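PDB 4EQQ: putative host cell surface-exposed lipoprotein from Streptococcus phage TP-J34, which mediates superinfection exclusion, probably by targeting the tape measure protein of infecting phages from the surface of the lysogenic host cell. Local coordinates for residues A[12-17]-A[44-49]; A[35-40]-A[49-54]; A[61-66]-A[96-101]; A[83-88]-A[101-106]. All coordinates share one frame; numbering follows the deposited sequence.

In the fold
The ectodomain holds two successive matches to the same lipoprotein family, each containing three helices and two of the contacts. Interactions 1 and 2 lie in the first, with helices 13-28, 33-42 and 48-57; their centres are about 8 Å apart and they share D49. Interactions 3 and 4 are arranged similarly in the second, with helices 62-77, 81-91 and 96-104, centres again about 8 Å apart and Y101 in common. Within each pair the segments alternate along the chain, and helix 48-57 or 96-104 takes part in both contacts. Interactions 1 and 4 are about 31 Å apart between centres. Each half is thus held by its own contacts, and interactions 2 and 3 meet through L36 CD2 and Y62 OH.

Interaction 1 of 4, residues A[12-17]-A[44-49]; sequences PKEYRT and DKYSQD
S47 OG is held by two partners, the backbone N of A50 and water 1. The first bond makes S47 the N-cap of helix 48-57; through the second, the water, which donates to E14 OE2 at 2.6 Å, ties the hydroxyl to the E14 carboxylate. The other oxygen, E14 OE1, accepts from S47 N at 3.2 Å, a nearly straight bond (170°) that meets the oxygen almost along its C-O axis. The negative group therefore sits at the start of helix 48-57, where the helix dipole would be expected to stabilise its charge. E14 reaches there fully extended, CG anti to the backbone N (chi1 -178°). In this HTH-type fold, the contact joins the first turn of helix 13-28 to the turn entering helix 48-57. Y46 slides past E14 in the opposite direction, its ring nearly coplanar with the carboxylate; E14 CG lies at the ring edge, 3.5 Å from Y46 CD1. Y46 also crosses T17 at about a right angle, with OH 3.1 Å from T17 CG2. Y15 runs alongside D49, its OH 3.3 Å from D49 CB, while P12 CD sits over the centre of one face of the Y15 ring.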
loop_
_atom_site.group_PDB
_atom_site.type_symbol
_atom_site.label_atom_id
_atom_site.label_comp_id
_atom_site.label_asym_id
_atom_site.label_seq_id
_atom_site.Cartn_x
_atom_site.Cartn_y
_atom_site.Cartn_z
ATOM N N PRO A 12 -21.591 18.942 -4.260
ATOM C CA PRO A 12 -21.742 18.411 -5.621
ATOM C C PRO A 12 -21.649 16.892 -5.627
ATOM O O PRO A 12 -21.032 16.311 -4.728
ATOM C CB PRO A 12 -20.557 19.034 -6.370
ATOM C CG PRO A 12 -20.209 20.233 -5.592
ATOM C CD PRO A 12 -20.413 19.827 -4.172
ATOM N N LYS A 13 -22.262 16.256 -6.640
ATOM C CA LYS A 13 -22.241 14.806 -6.817
ATOM C C LYS A 13 -20.789 14.274 -6.807
ATOM O O LYS A 13 -20.493 13.269 -6.147
ATOM C CB LYS A 13 -22.981 14.443 -8.117
ATOM C CG LYS A 13 -22.785 13.017 -8.628
ATOM C CD LYS A 13 -23.457 11.959 -7.778
ATOM C CE LYS A 13 -23.691 10.650 -8.510
ATOM N NZ LYS A 13 -22.756 10.433 -9.651
ATOM N N GLU A 14 -19.892 14.996 -7.491
ATOM C CA GLU A 14 -18.463 14.710 -7.571
ATOM C C GLU A 14 -17.829 14.520 -6.192
ATOM O O GLU A 14 -16.992 13.642 -6.047
ATOM C CB GLU A 14 -17.749 15.850 -8.316
ATOM C CG GLU A 14 -16.256 15.645 -8.519
ATOM C CD GLU A 14 -15.439 16.877 -8.866
ATOM O OE1 GLU A 14 -14.212 16.733 -9.078
ATOM O OE2 GLU A 14 -16.020 17.985 -8.926
ATOM N N TYR A 15 -18.212 15.351 -5.194
ATOM C CA TYR A 15 -17.661 15.254 -3.840
ATOM C C TYR A 15 -18.124 13.941 -3.183
ATOM O O TYR A 15 -17.344 13.311 -2.467
ATOM C CB TYR A 15 -18.105 16.448 -2.979
ATOM C CG TYR A 15 -17.426 17.785 -3.224
ATOM C CD1 TYR A 15 -17.068 18.182 -4.509
ATOM C CD2 TYR A 15 -17.311 18.721 -2.204
ATOM C CE1 TYR A 15 -16.518 19.441 -4.752
ATOM C CE2 TYR A 15 -16.758 19.983 -2.434
ATOM C CZ TYR A 15 -16.342 20.331 -3.705
ATOM O OH TYR A 15 -15.825 21.584 -3.938
ATOM N N ARG A 16 -19.389 13.539 -3.431
ATOM C CA ARG A 16 -19.961 12.298 -2.868
ATOM C C ARG A 16 -19.299 11.086 -3.514
ATOM O O ARG A 16 -18.998 10.117 -2.827
ATOM C CB ARG A 16 -21.498 12.257 -3.035
ATOM C CG ARG A 16 -22.217 13.340 -2.224
ATOM C CD ARG A 16 -23.718 13.096 -2.109
ATOM N NE ARG A 16 -24.379 13.316 -3.388
ATOM C CZ ARG A 16 -24.879 14.484 -3.782
ATOM N NH1 ARG A 16 -25.428 14.603 -4.981
ATOM N NH2 ARG A 16 -24.834 15.541 -2.976
ATOM N N THR A 17 -19.020 11.165 -4.819
ATOM C CA THR A 17 -18.319 10.094 -5.535
ATOM C C THR A 17 -16.864 10.017 -5.024
ATOM O O THR A 17 -16.325 8.915 -4.866
ATOM C CB THR A 17 -18.473 10.291 -7.065
ATOM O OG1 THR A 17 -19.868 10.382 -7.348
ATOM C CG2 THR A 17 -17.945 9.110 -7.869
ATOM N N ASP A 44 -7.521 9.640 -9.967
ATOM C CA ASP A 44 -8.955 9.712 -10.251
ATOM C C ASP A 44 -9.378 10.996 -10.939
ATOM O O ASP A 44 -10.497 11.074 -11.438
ATOM C CB ASP A 44 -9.758 9.472 -8.975
ATOM C CG ASP A 44 -9.449 8.131 -8.360
ATOM O OD1 ASP A 44 -10.048 7.134 -8.795
ATOM O OD2 ASP A 44 -8.506 8.060 -7.552
ATOM N N LYS A 45 -8.496 12.009 -10.948
ATOM C CA LYS A 45 -8.733 13.289 -11.614
ATOM C C LYS A 45 -9.852 14.127 -10.994
ATOM O O LYS A 45 -10.513 14.888 -11.689
ATOM C CB LYS A 45 -8.844 13.157 -13.172
ATOM C CG LYS A 45 -7.740 12.311 -13.839
ATOM C CD LYS A 45 -6.362 12.926 -13.667
ATOM C CE LYS A 45 -5.296 12.132 -14.383
ATOM N NZ LYS A 45 -3.921 12.638 -14.066
ATOM N N TYR A 46 -10.048 14.003 -9.670
ATOM C CA TYR A 46 -10.985 14.870 -8.958
ATOM C C TYR A 46 -10.331 16.247 -8.860
ATOM O O TYR A 46 -9.100 16.345 -8.912
ATOM C CB TYR A 46 -11.265 14.334 -7.542
ATOM C CG TYR A 46 -12.274 13.210 -7.567
ATOM C CD1 TYR A 46 -13.618 13.463 -7.825
ATOM C CD2 TYR A 46 -11.877 11.886 -7.409
ATOM C CE1 TYR A 46 -14.545 12.431 -7.906
ATOM C CE2 TYR A 46 -12.798 10.844 -7.470
ATOM C CZ TYR A 46 -14.129 11.121 -7.738
ATOM O OH TYR A 46 -15.051 10.119 -7.810
ATOM N N SER A 47 -11.134 17.311 -8.713
ATOM C CA SER A 47 -10.554 18.639 -8.518
ATOM C C SER A 47 -9.869 18.657 -7.137
ATOM O O SER A 47 -10.143 17.789 -6.295
ATOM C CB SER A 47 -11.648 19.706 -8.543
ATOM O OG SER A 47 -12.564 19.462 -7.488
ATOM N N GLN A 48 -9.024 19.654 -6.882
ATOM C CA GLN A 48 -8.403 19.803 -5.570
ATOM C C GLN A 48 -9.485 19.975 -4.471
ATOM O O GLN A 48 -9.362 19.390 -3.398
ATOM C CB GLN A 48 -7.425 20.997 -5.551
ATOM C CG GLN A 48 -6.488 20.983 -4.344
ATOM C CD GLN A 48 -5.595 19.758 -4.313
ATOM O OE1 GLN A 48 -4.796 19.522 -5.221
ATOM N NE2 GLN A 48 -5.702 18.968 -3.258
ATOM N N ASP A 49 -10.541 20.755 -4.748
ATOM C CA ASP A 49 -11.611 20.970 -3.771
ATOM C C ASP A 49 -12.362 19.674 -3.407
ATOM O O ASP A 49 -12.653 19.470 -2.235
ATOM C CB ASP A 49 -12.591 22.050 -4.257
ATOM C CG ASP A 49 -12.028 23.465 -4.235
ATOM O OD1 ASP A 49 -11.021 23.697 -3.531
ATOM O OD2 ASP A 49 -12.633 24.345 -4.857
HETATM O O HOH W 1 -14.935 20.243 -8.099
#

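Interaction 2 of 4, residues A[35-40]-A[49-54]; sequences ELRSQL and DASDYA
Helices 33-42 and 48-57, which follow each other in this HTH-type fold, run roughly antiparallel here, their segment axes inclined at 146° and 8.8 Å apart. The tight part is built around S51, whose CB points at the other helix and whose CA comes within 5.5 Å of R37 CA. With OG anti to its own backbone N, S51 donates to R37 O at 2.7 Å. The donor meets a lone pair of R37 O in the carbonyl plane, so the hydroxyl of the buried S51 is satisfied across the interface. L40 closes over the same hydroxyl, its CB 3.4 Å from S51 OG, and one branch, L40 CD1, continues to A54 CB at 3.8 Å. The small side chains of S51 and A54 are consistent with this close approach.

The other side is polar and hydrated. The R37 side chain sets out with CG anti to the backbone N, then bends at chi3 (-58°), and the guanidinium crosses D52 obliquely, the two planes 71° apart. R37 NH1 forms a salt bridge to D52 OD1, which lies near the guanidinium plane but is approached from above the carboxylate plane. E34 pairs with R37 NE, and Q48 NE2 also bonds D52 OD1, so both charged groups have second partners. Water 2 bridges the two helices beside the salt bridge, accepting from R37 NH1 and donating to D52 O, each at 2.8 Å.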
loop_
_atom_site.group_PDB
_atom_site.type_symbol
_atom_site.label_atom_id
_atom_site.label_comp_id
_atom_site.label_asym_id
_atom_site.label_seq_id
_atom_site.Cartn_x
_atom_site.Cartn_y
_atom_site.Cartn_z
ATOM N N GLU A 35 -1.377 11.384 1.253
ATOM C CA GLU A 35 -1.270 10.393 0.176
ATOM C C GLU A 35 -2.602 10.250 -0.566
ATOM O O GLU A 35 -2.642 10.263 -1.802
ATOM C CB GLU A 35 -0.825 9.048 0.736
ATOM C CG GLU A 35 0.677 9.004 0.928
ATOM C CD GLU A 35 1.191 7.764 1.624
ATOM O OE1 GLU A 35 0.462 7.194 2.473
ATOM O OE2 GLU A 35 2.359 7.398 1.364
ATOM N N LEU A 36 -3.691 10.178 0.200
ATOM C CA LEU A 36 -5.053 10.045 -0.320
ATOM C C LEU A 36 -5.478 11.292 -1.094
ATOM O O LEU A 36 -6.053 11.177 -2.177
ATOM C CB LEU A 36 -6.028 9.728 0.829
ATOM C CG LEU A 36 -7.509 9.585 0.434
ATOM C CD1 LEU A 36 -7.714 8.446 -0.592
ATOM C CD2 LEU A 36 -8.355 9.364 1.653
ATOM N N ARG A 37 -5.119 12.480 -0.573
ATOM C CA ARG A 37 -5.425 13.764 -1.200
ATOM C C ARG A 37 -4.819 13.832 -2.600
ATOM O O ARG A 37 -5.486 14.254 -3.555
ATOM C CB ARG A 37 -4.882 14.920 -0.328
ATOM C CG ARG A 37 -5.426 16.293 -0.720
ATOM C CD ARG A 37 -4.565 17.440 -0.171
ATOM N NE ARG A 37 -4.451 17.408 1.290
ATOM C CZ ARG A 37 -5.386 17.834 2.131
ATOM N NH1 ARG A 37 -6.532 18.322 1.671
ATOM N NH2 ARG A 37 -5.200 17.740 3.438
ATOM N N SER A 38 -3.537 13.437 -2.699
ATOM C CA SER A 38 -2.759 13.394 -3.931
ATOM C C SER A 38 -3.322 12.308 -4.880
ATOM O O SER A 38 -3.512 12.578 -6.059
ATOM C CB SER A 38 -1.292 13.148 -3.610
ATOM O OG SER A 38 -0.543 12.987 -4.805
ATOM N N GLN A 39 -3.644 11.109 -4.354
ATOM C CA GLN A 39 -4.211 10.012 -5.146
ATOM C C GLN A 39 -5.509 10.428 -5.879
ATOM O O GLN A 39 -5.646 10.166 -7.078
ATOM C CB GLN A 39 -4.489 8.795 -4.249
ATOM C CG GLN A 39 -5.114 7.603 -4.989
ATOM C CD GLN A 39 -4.147 6.855 -5.882
ATOM O OE1 GLN A 39 -2.932 6.920 -5.716
ATOM N NE2 GLN A 39 -4.667 6.096 -6.838
ATOM N N LEU A 40 -6.462 11.051 -5.147
ATOM C CA LEU A 40 -7.751 11.467 -5.719
ATOM C C LEU A 40 -7.603 12.459 -6.872
ATOM O O LEU A 40 -8.377 12.412 -7.827
ATOM C CB LEU A 40 -8.712 12.004 -4.642
ATOM C CG LEU A 40 -9.192 10.990 -3.587
ATOM C CD1 LEU A 40 -9.801 11.709 -2.385
ATOM C CD2 LEU A 40 -10.204 9.952 -4.175
ATOM N N ASP A 49 -10.541 20.755 -4.748
ATOM C CA ASP A 49 -11.611 20.970 -3.771
ATOM C C ASP A 49 -12.362 19.674 -3.407
ATOM O O ASP A 49 -12.653 19.470 -2.235
ATOM C CB ASP A 49 -12.591 22.050 -4.257
ATOM C CG ASP A 49 -12.028 23.465 -4.235
ATOM O OD1 ASP A 49 -11.021 23.697 -3.531
ATOM O OD2 ASP A 49 -12.633 24.345 -4.857
ATOM N N ALA A 50 -12.702 18.834 -4.403
ATOM C CA ALA A 50 -13.415 17.565 -4.162
ATOM C C ALA A 50 -12.514 16.612 -3.341
ATOM O O ALA A 50 -12.996 15.919 -2.447
ATOM C CB ALA A 50 -13.790 16.916 -5.486
ATOM N N SER A 51 -11.210 16.596 -3.652
ATOM C CA SER A 51 -10.240 15.749 -2.951
ATOM C C SER A 51 -10.069 16.229 -1.515
ATOM O O SER A 51 -10.115 15.407 -0.607
ATOM C CB SER A 51 -8.906 15.716 -3.689
ATOM O OG SER A 51 -7.994 14.895 -2.980
ATOM N N ASP A 52 -9.897 17.555 -1.314
ATOM C CA ASP A 52 -9.794 18.182 0.010
ATOM C C ASP A 52 -11.048 17.890 0.843
ATOM O O ASP A 52 -10.926 17.587 2.024
ATOM C CB ASP A 52 -9.573 19.705 -0.098
ATOM C CG ASP A 52 -8.221 20.120 -0.667
ATOM O OD1 ASP A 52 -7.322 19.233 -0.812
ATOM O OD2 ASP A 52 -8.073 21.297 -1.011
ATOM N N TYR A 53 -12.236 17.933 0.223
ATOM C CA TYR A 53 -13.480 17.596 0.920
ATOM C C TYR A 53 -13.486 16.111 1.316
ATOM O O TYR A 53 -13.787 15.787 2.469
ATOM C CB TYR A 53 -14.703 17.893 0.039
ATOM C CG TYR A 53 -16.011 17.469 0.680
ATOM C CD1 TYR A 53 -16.655 18.299 1.597
ATOM C CD2 TYR A 53 -16.593 16.242 0.382
ATOM C CE1 TYR A 53 -17.843 17.904 2.210
ATOM C CE2 TYR A 53 -17.772 15.831 1.001
ATOM C CZ TYR A 53 -18.402 16.674 1.902
ATOM O OH TYR A 53 -19.587 16.300 2.486
ATOM N N ALA A 54 -13.200 15.210 0.351
ATOM C CA ALA A 54 -13.202 13.765 0.601
ATOM C C ALA A 54 -12.241 13.304 1.721
ATOM O O ALA A 54 -12.640 12.507 2.561
ATOM C CB ALA A 54 -12.928 12.995 -0.689
HETATM O O HOH W 2 -8.814 18.993 3.228
#

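Interaction 3 of 4, residues A[61-66]-A[96-101]; sequences DYNKQA and QEEADY
E98 stands at the centre of this contact, its side chain laid against the first turn of helix 62-77. CG is anti to the carbonyl carbon (chi1 -75°) and the chain is extended beyond it, which brings E98 OE1 to 3.4 Å from Y62 CB. N63 crosses E98 at about a right angle, amide and carboxylate planes 76° apart, and its OD1 rests 3.3 Å from E98 CG. One turn on from Y62, A66 points its methyl at the other helix, with CB 3.5 Å from E98 O. Y101, CG anti to its backbone N, extends alongside N63 and presents its edge to N63 O, 3.4 Å from Y101 CD2. The contact is therefore one of van der Waals packing, much of it between carbons and oxygen atoms.

The polar ends are fixed from farther out. E98 OE2 accepts from T95 N, while Y62 OH bonds V55 O in the preceding helix. D61 is the N-cap of helix 62-77, its OD1 accepting weakly from N63 N and K64 N, and water 3 links D61 OD2 to Y101 OH, weakly at the tyrosine. Helices 62-77 and 96-104, the first and third of the second lipoprotein-family region in this HTH fold, cross here at -52°, segment axes 8.1 Å apart. Helix 96-104 also packs A99 against L88 and V89 of helix 81-91, while Y62 touches K33 and L36 of helix 33-42.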
loop_
_atom_site.group_PDB
_atom_site.type_symbol
_atom_site.label_atom_id
_atom_site.label_comp_id
_atom_site.label_asym_id
_atom_site.label_seq_id
_atom_site.Cartn_x
_atom_site.Cartn_y
_atom_site.Cartn_z
ATOM N N ASP A 61 -10.220 7.087 9.851
ATOM C CA ASP A 61 -9.406 7.199 11.044
ATOM C C ASP A 61 -7.942 7.015 10.568
ATOM O O ASP A 61 -7.494 5.892 10.343
ATOM C CB ASP A 61 -9.793 6.129 12.089
ATOM C CG ASP A 61 -9.086 6.324 13.429
ATOM O OD1 ASP A 61 -8.020 6.976 13.452
ATOM O OD2 ASP A 61 -9.617 5.852 14.458
ATOM N N TYR A 62 -7.206 8.124 10.446
ATOM C CA TYR A 62 -5.814 8.118 9.998
ATOM C C TYR A 62 -4.837 7.494 10.992
ATOM O O TYR A 62 -3.759 7.060 10.578
ATOM C CB TYR A 62 -5.391 9.509 9.525
ATOM C CG TYR A 62 -6.129 9.911 8.269
ATOM C CD1 TYR A 62 -5.818 9.333 7.037
ATOM C CD2 TYR A 62 -7.170 10.830 8.315
ATOM C CE1 TYR A 62 -6.525 9.667 5.886
ATOM C CE2 TYR A 62 -7.863 11.195 7.164
ATOM C CZ TYR A 62 -7.544 10.607 5.956
ATOM O OH TYR A 62 -8.213 11.002 4.826
ATOM N N ASN A 63 -5.231 7.391 12.291
ATOM C CA ASN A 63 -4.411 6.700 13.299
ATOM C C ASN A 63 -4.422 5.215 12.951
ATOM O O ASN A 63 -3.393 4.553 13.033
ATOM C CB ASN A 63 -4.991 6.875 14.713
ATOM C CG ASN A 63 -4.847 8.270 15.248
ATOM O OD1 ASN A 63 -3.787 8.853 15.180
ATOM N ND2 ASN A 63 -5.896 8.819 15.825
ATOM N N LYS A 64 -5.607 4.691 12.598
ATOM C CA LYS A 64 -5.805 3.284 12.209
ATOM C C LYS A 64 -5.104 3.009 10.856
ATOM O O LYS A 64 -4.519 1.937 10.676
ATOM C CB LYS A 64 -7.312 2.977 12.164
ATOM C CG LYS A 64 -7.731 1.756 11.351
ATOM C CD LYS A 64 -7.443 0.459 12.060
ATOM C CE LYS A 64 -8.124 -0.700 11.384
ATOM N NZ LYS A 64 -7.875 -1.945 12.137
ATOM N N GLN A 65 -5.140 3.982 9.923
ATOM C CA GLN A 65 -4.448 3.856 8.635
ATOM C C GLN A 65 -2.938 3.719 8.880
ATOM O O GLN A 65 -2.291 2.895 8.244
ATOM C CB GLN A 65 -4.702 5.093 7.740
ATOM C CG GLN A 65 -6.135 5.249 7.256
ATOM C CD GLN A 65 -6.575 4.090 6.412
ATOM O OE1 GLN A 65 -7.434 3.313 6.801
ATOM N NE2 GLN A 65 -6.001 3.954 5.242
ATOM N N ALA A 66 -2.382 4.556 9.786
ATOM C CA ALA A 66 -0.956 4.529 10.135
ATOM C C ALA A 66 -0.590 3.188 10.752
ATOM O O ALA A 66 0.449 2.633 10.405
ATOM C CB ALA A 66 -0.616 5.663 11.092
ATOM N N GLN A 96 3.015 13.133 13.073
ATOM C CA GLN A 96 3.854 12.496 14.101
ATOM C C GLN A 96 3.031 11.674 15.111
ATOM O O GLN A 96 3.442 10.580 15.494
ATOM C CB GLN A 96 4.716 13.541 14.832
ATOM C CG GLN A 96 5.824 12.915 15.695
ATOM C CD GLN A 96 6.860 12.208 14.854
ATOM O OE1 GLN A 96 7.441 12.797 13.950
ATOM N NE2 GLN A 96 7.094 10.927 15.117
ATOM N N GLU A 97 1.862 12.195 15.516
ATOM C CA GLU A 97 0.954 11.528 16.461
ATOM C C GLU A 97 0.371 10.243 15.882
ATOM O O GLU A 97 0.270 9.252 16.592
ATOM C CB GLU A 97 -0.172 12.477 16.879
ATOM C CG GLU A 97 0.401 13.789 17.366
ATOM C CD GLU A 97 -0.263 14.413 18.573
ATOM O OE1 GLU A 97 -1.412 14.040 18.908
ATOM O OE2 GLU A 97 0.358 15.332 19.146
ATOM N N GLU A 98 0.017 10.250 14.590
ATOM C CA GLU A 98 -0.477 9.031 13.916
ATOM C C GLU A 98 0.626 7.959 13.894
ATOM O O GLU A 98 0.359 6.801 14.205
ATOM C CB GLU A 98 -0.926 9.345 12.486
ATOM C CG GLU A 98 -2.266 10.066 12.458
ATOM C CD GLU A 98 -2.530 10.951 11.260
ATOM O OE1 GLU A 98 -3.505 11.732 11.315
ATOM O OE2 GLU A 98 -1.770 10.874 10.269
ATOM N N ALA A 99 1.870 8.362 13.553
ATOM C CA ALA A 99 3.022 7.462 13.489
ATOM C C ALA A 99 3.389 6.957 14.892
ATOM O O ALA A 99 3.675 5.771 15.041
ATOM C CB ALA A 99 4.210 8.167 12.842
ATOM N N ASP A 100 3.318 7.834 15.923
ATOM C CA ASP A 100 3.615 7.435 17.304
ATOM C C ASP A 100 2.611 6.396 17.773
ATOM O O ASP A 100 3.012 5.380 18.341
ATOM C CB ASP A 100 3.629 8.650 18.260
ATOM C CG ASP A 100 4.760 9.642 18.031
ATOM O OD1 ASP A 100 5.759 9.273 17.357
ATOM O OD2 ASP A 100 4.628 10.800 18.481
ATOM N N TYR A 101 1.307 6.631 17.493
ATOM C CA TYR A 101 0.243 5.684 17.832
ATOM C C TYR A 101 0.478 4.339 17.110
ATOM O O TYR A 101 0.353 3.271 17.725
ATOM C CB TYR A 101 -1.138 6.264 17.463
ATOM C CG TYR A 101 -2.242 5.232 17.492
ATOM C CD1 TYR A 101 -2.857 4.870 18.689
ATOM C CD2 TYR A 101 -2.646 4.583 16.326
ATOM C CE1 TYR A 101 -3.835 3.872 18.729
ATOM C CE2 TYR A 101 -3.636 3.597 16.352
ATOM C CZ TYR A 101 -4.231 3.251 17.554
ATOM O OH TYR A 101 -5.205 2.287 17.574
HETATM O O HOH W 3 -7.907 3.994 16.428
#

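Interaction 4 of 4, residues A[83-88]-A[101-106]; sequences AIRDQL and YAVANL
Segment 83-88 is helical throughout, whereas 101-106 runs from helix into a non-helical end at L106 (phi/psi -91°/172°), the two backbones coming nearest at R85 and V103, with CA atoms 6.2 Å apart. V103 points its CB at the other helix, and its two methyls meet different partners. CG1 slides past I84, 3.8 Å from I84 CG2, and CG2, in the crowded position between backbone N and carbonyl carbon, sits over one face of the R85 guanidinium, 3.3 Å from R85 NH1. R85, bent at chi3 (-44°), crosses V103 at about a right angle. The guanidinium is kept in place by salt bridges to D100 through NH1 and to D82 through NH2, so the methyl lies against a group held at two of its nitrogens. On one side of V103, L88 CD1 meets A102 CB at 3.8 Å; on the other, I84 and L106 reach tip to tip, their CD1 atoms 3.7 Å apart. I84 also touches A70, and L106 touches Q74, both on helix 62-77. The apolar seam joins helices 81-91 and 96-104, the second and third helices of the second lipoprotein-family region in this HTH fold.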
loop_
_atom_site.group_PDB
_atom_site.type_symbol
_atom_site.label_atom_id
_atom_site.label_comp_id
_atom_site.label_asym_id
_atom_site.label_seq_id
_atom_site.Cartn_x
_atom_site.Cartn_y
_atom_site.Cartn_z
ATOM N N ALA A 83 12.501 2.882 12.779
ATOM C CA ALA A 83 12.622 3.081 11.335
ATOM C C ALA A 83 11.227 3.253 10.714
ATOM O O ALA A 83 11.062 4.065 9.805
ATOM C CB ALA A 83 13.351 1.913 10.681
ATOM N N ILE A 84 10.224 2.507 11.218
ATOM C CA ILE A 84 8.831 2.598 10.751
ATOM C C ILE A 84 8.248 3.966 11.078
ATOM O O ILE A 84 7.612 4.567 10.221
ATOM C CB ILE A 84 7.954 1.444 11.293
ATOM C CG1 ILE A 84 8.383 0.101 10.659
ATOM C CG2 ILE A 84 6.444 1.720 11.040
ATOM C CD1 ILE A 84 7.888 -1.172 11.414
ATOM N N ARG A 85 8.467 4.460 12.313
ATOM C CA ARG A 85 7.987 5.777 12.739
ATOM C C ARG A 85 8.477 6.856 11.770
ATOM O O ARG A 85 7.673 7.674 11.322
ATOM C CB ARG A 85 8.486 6.090 14.161
ATOM C CG ARG A 85 7.797 7.307 14.805
ATOM C CD ARG A 85 8.619 7.912 15.941
ATOM N NE ARG A 85 9.176 6.880 16.812
ATOM C CZ ARG A 85 8.565 6.378 17.879
ATOM N NH1 ARG A 85 7.372 6.832 18.245
ATOM N NH2 ARG A 85 9.139 5.416 18.586
ATOM N N ASP A 86 9.786 6.845 11.422
ATOM C CA ASP A 86 10.355 7.840 10.490
ATOM C C ASP A 86 9.801 7.714 9.090
ATOM O O ASP A 86 9.522 8.727 8.453
ATOM C CB ASP A 86 11.889 7.784 10.462
ATOM C CG ASP A 86 12.542 8.106 11.791
ATOM O OD1 ASP A 86 11.855 8.680 12.670
ATOM O OD2 ASP A 86 13.745 7.797 11.950
ATOM N N GLN A 87 9.643 6.473 8.606
ATOM C CA GLN A 87 9.090 6.215 7.275
ATOM C C GLN A 87 7.669 6.766 7.189
ATOM O O GLN A 87 7.338 7.451 6.225
ATOM C CB GLN A 87 9.103 4.705 6.958
ATOM C CG GLN A 87 8.833 4.387 5.473
ATOM C CD GLN A 87 9.992 4.781 4.571
ATOM O OE1 GLN A 87 11.128 4.979 5.005
ATOM N NE2 GLN A 87 9.747 4.877 3.298
ATOM N N LEU A 88 6.829 6.473 8.198
ATOM C CA LEU A 88 5.434 6.952 8.203
ATOM C C LEU A 88 5.342 8.479 8.119
ATOM O O LEU A 88 4.505 9.011 7.384
ATOM C CB LEU A 88 4.703 6.456 9.460
ATOM C CG LEU A 88 4.478 4.937 9.592
ATOM C CD1 LEU A 88 3.974 4.617 11.007
ATOM C CD2 LEU A 88 3.516 4.380 8.476
ATOM N N TYR A 101 1.307 6.631 17.493
ATOM C CA TYR A 101 0.243 5.684 17.832
ATOM C C TYR A 101 0.478 4.339 17.110
ATOM O O TYR A 101 0.353 3.271 17.725
ATOM C CB TYR A 101 -1.138 6.264 17.463
ATOM C CG TYR A 101 -2.242 5.232 17.492
ATOM C CD1 TYR A 101 -2.857 4.870 18.689
ATOM C CD2 TYR A 101 -2.646 4.583 16.326
ATOM C CE1 TYR A 101 -3.835 3.872 18.729
ATOM C CE2 TYR A 101 -3.636 3.597 16.352
ATOM C CZ TYR A 101 -4.231 3.251 17.554
ATOM O OH TYR A 101 -5.205 2.287 17.574
ATOM N N ALA A 102 0.824 4.396 15.809
ATOM C CA ALA A 102 1.053 3.178 15.024
ATOM C C ALA A 102 2.149 2.306 15.653
ATOM O O ALA A 102 1.933 1.109 15.874
ATOM C CB ALA A 102 1.441 3.543 13.586
ATOM N N VAL A 103 3.329 2.906 15.918
ATOM C CA VAL A 103 4.479 2.163 16.436
ATOM C C VAL A 103 4.310 1.650 17.870
ATOM O O VAL A 103 4.823 0.581 18.201
ATOM C CB VAL A 103 5.867 2.791 16.119
ATOM C CG1 VAL A 103 6.040 3.016 14.614
ATOM C CG2 VAL A 103 6.075 4.088 16.870
ATOM N N ALA A 104 3.527 2.366 18.686
ATOM C CA ALA A 104 3.214 1.959 20.065
ATOM C C ALA A 104 2.333 0.687 20.062
ATOM O O ALA A 104 2.272 -0.026 21.061
ATOM C CB ALA A 104 2.505 3.091 20.789
ATOM N N ASN A 105 1.678 0.398 18.921
ATOM C CA ASN A 105 0.801 -0.761 18.746
ATOM C C ASN A 105 1.368 -1.860 17.856
ATOM O O ASN A 105 0.635 -2.756 17.446
ATOM C CB ASN A 105 -0.605 -0.327 18.329
ATOM C CG ASN A 105 -1.317 0.455 19.405
ATOM O OD1 ASN A 105 -1.290 1.692 19.432
ATOM N ND2 ASN A 105 -1.946 -0.257 20.327
ATOM N N LEU A 106 2.687 -1.831 17.617
ATOM C CA LEU A 106 3.409 -2.847 16.844
ATOM C C LEU A 106 3.929 -3.975 17.755
ATOM O O LEU A 106 3.859 -3.865 18.984
ATOM C CB LEU A 106 4.589 -2.219 16.084
ATOM C CG LEU A 106 4.261 -1.450 14.804
ATOM C CD1 LEU A 106 5.498 -0.815 14.242
ATOM C CD2 LEU A 106 3.623 -2.343 13.767
#